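PDB 1IAP: guanine nucleotide exchange factor p115rhogef from Homo sapiens, which probably accelerates nucleotide exchange on Rho GTPases and, through its N-terminal RGS domain, acts on heterotrimeric G-protein alpha subunits. Local coordinates for residues 70-75 against 103-108. Residues are numbered along the deposited sequence; the frame is centred on the assembly and turned at random.
Sequences RVPVPP and QSQQVA
The side-chain amide of Gln-105 reaches across to the extended loop at Val-71 and Pro-72, and a single weak hydrogen bond joins the two segments: NE2 of Gln-105 lies 3.1 Å from the carbonyl O of Pro-72, with an N-H...O angle of only 135°. The amide also packs on carbon: its OE1 stands 3.3 Å from CB of Val-71, and NE2 comes within 3.5 Å of CG2 of Val-71. CB and CG2 of Val-71 thus lie against the amide; the two side chains cross at about a right angle. Pro-72 adds its ring, CD being 3.8 Å from OE1 of Gln-105. Farther along, Pro-74 brings CG to 3.4 Å from OG of Ser-104, the CG corner of the ring resting against the hydroxyl.

Gln-105 gets there by folding: its chain bends at chi2 (-59°), which carries the amide toward the loop although its CB does not point there. NE2 also makes a weak bond to the carbonyl O of Val-101, and Ser-104 OG bonds more firmly to that same oxygen. The type I turn from Gln-103 to Gln-106, between helices 91-103 and 106-121, presents both residues. Cys-36 backs Val-71 and Cys-37 touches Gln-105, both from helix 32-43.

An alanine in place of Gln-105 would probably leave the Pro-72 carbonyl without this donor and open a gap beside Val-71. With one bent bond and 196 Å² buried in total, the union of loop and interhelical turn in this RGS-like domain probably rests more on van der Waals packing around a buried amide than on that bond.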
loop_
_atom_site.group_PDB
_atom_site.type_symbol
_atom_site.label_atom_id
_atom_site.label_comp_id
_atom_site.label_asym_id
_atom_site.label_seq_id
_atom_site.Cartn_x
_atom_site.Cartn_y
_atom_site.Cartn_z
ATOM N N ARG A 70 8.171 1.278 10.082
ATOM C CA ARG A 70 9.367 1.933 9.570
ATOM C C ARG A 70 10.012 1.154 8.439
ATOM O O ARG A 70 10.226 -0.057 8.544
ATOM C CB ARG A 70 10.394 2.156 10.681
ATOM C CG ARG A 70 11.539 3.077 10.266
ATOM C CD ARG A 70 12.444 3.413 11.445
ATOM N NE ARG A 70 13.167 4.662 11.221
ATOM C CZ ARG A 70 14.469 4.748 10.965
ATOM N NH1 ARG A 70 15.215 3.652 10.900
ATOM N NH2 ARG A 70 15.020 5.935 10.751
ATOM N N VAL A 71 10.258 1.853 7.336
ATOM C CA VAL A 71 10.899 1.265 6.169
ATOM C C VAL A 71 12.356 1.727 6.174
ATOM O O VAL A 71 12.689 2.719 6.823
ATOM C CB VAL A 71 10.226 1.735 4.849
ATOM C CG1 VAL A 71 8.750 1.349 4.830
ATOM C CG2 VAL A 71 10.380 3.242 4.671
ATOM N N PRO A 72 13.254 0.974 5.516
ATOM C CA PRO A 72 14.664 1.383 5.480
ATOM C C PRO A 72 14.778 2.712 4.722
ATOM O O PRO A 72 14.505 2.793 3.521
ATOM C CB PRO A 72 15.345 0.219 4.748
ATOM C CG PRO A 72 14.237 -0.390 3.926
ATOM C CD PRO A 72 13.066 -0.338 4.871
ATOM N N VAL A 73 15.141 3.757 5.458
ATOM C CA VAL A 73 15.251 5.108 4.916
ATOM C C VAL A 73 16.643 5.442 4.385
ATOM O O VAL A 73 17.648 5.095 5.002
ATOM C CB VAL A 73 14.894 6.154 6.007
ATOM C CG1 VAL A 73 14.785 7.556 5.404
ATOM C CG2 VAL A 73 13.597 5.769 6.715
ATOM N N PRO A 74 16.719 6.077 3.203
ATOM C CA PRO A 74 18.019 6.443 2.635
ATOM C C PRO A 74 18.708 7.393 3.618
ATOM O O PRO A 74 18.129 8.405 4.018
ATOM C CB PRO A 74 17.629 7.168 1.350
ATOM C CG PRO A 74 16.391 6.451 0.939
ATOM C CD PRO A 74 15.637 6.347 2.237
ATOM N N PRO A 75 19.936 7.062 4.044
ATOM C CA PRO A 75 20.686 7.896 4.992
ATOM C C PRO A 75 20.639 9.403 4.730
ATOM O O PRO A 75 20.519 10.187 5.670
ATOM C CB PRO A 75 22.106 7.320 4.921
ATOM C CG PRO A 75 22.123 6.512 3.663
ATOM C CD PRO A 75 20.756 5.932 3.589
ATOM N N GLN A 103 11.948 5.047 -4.098
ATOM C CA GLN A 103 12.972 4.403 -4.915
ATOM C C GLN A 103 13.686 3.308 -4.122
ATOM O O GLN A 103 13.919 2.213 -4.640
ATOM C CB GLN A 103 13.974 5.449 -5.423
ATOM C CG GLN A 103 14.771 5.020 -6.646
ATOM C CD GLN A 103 15.911 4.074 -6.316
ATOM O OE1 GLN A 103 16.077 3.036 -6.957
ATOM N NE2 GLN A 103 16.710 4.435 -5.316
ATOM N N SER A 104 13.981 3.591 -2.855
ATOM C CA SER A 104 14.663 2.640 -1.980
ATOM C C SER A 104 13.826 1.432 -1.544
ATOM O O SER A 104 14.337 0.535 -0.866
ATOM C CB SER A 104 15.214 3.359 -0.745
ATOM O OG SER A 104 14.181 4.020 -0.033
ATOM N N GLN A 105 12.543 1.416 -1.900
ATOM C CA GLN A 105 11.663 0.302 -1.538
ATOM C C GLN A 105 11.405 -0.611 -2.739
ATOM O O GLN A 105 10.903 -1.724 -2.580
ATOM C CB GLN A 105 10.308 0.812 -1.019
ATOM C CG GLN A 105 10.368 1.887 0.051
ATOM C CD GLN A 105 11.103 1.450 1.300
ATOM O OE1 GLN A 105 10.816 0.397 1.872
ATOM N NE2 GLN A 105 12.053 2.269 1.740
ATOM N N GLN A 106 11.744 -0.135 -3.935
ATOM C CA GLN A 106 11.527 -0.892 -5.169
ATOM C C GLN A 106 12.041 -2.330 -5.171
ATOM O O GLN A 106 11.357 -3.224 -5.665
ATOM C CB GLN A 106 12.085 -0.131 -6.378
ATOM C CG GLN A 106 11.326 1.150 -6.713
ATOM C CD GLN A 106 9.844 0.909 -6.961
ATOM O OE1 GLN A 106 8.989 1.514 -6.312
ATOM N NE2 GLN A 106 9.534 0.024 -7.905
ATOM N N VAL A 107 13.231 -2.557 -4.618
ATOM C CA VAL A 107 13.798 -3.906 -4.574
ATOM C C VAL A 107 12.938 -4.873 -3.751
ATOM O O VAL A 107 12.566 -5.940 -4.238
ATOM C CB VAL A 107 15.252 -3.904 -4.031
ATOM C CG1 VAL A 107 15.730 -5.335 -3.769
ATOM C CG2 VAL A 107 16.181 -3.233 -5.034
ATOM N N ALA A 108 12.617 -4.491 -2.516
ATOM C CA ALA A 108 11.807 -5.329 -1.632
ATOM C C ALA A 108 10.418 -5.595 -2.205
ATOM O O ALA A 108 9.969 -6.742 -2.240
ATOM C CB ALA A 108 11.690 -4.692 -0.257
#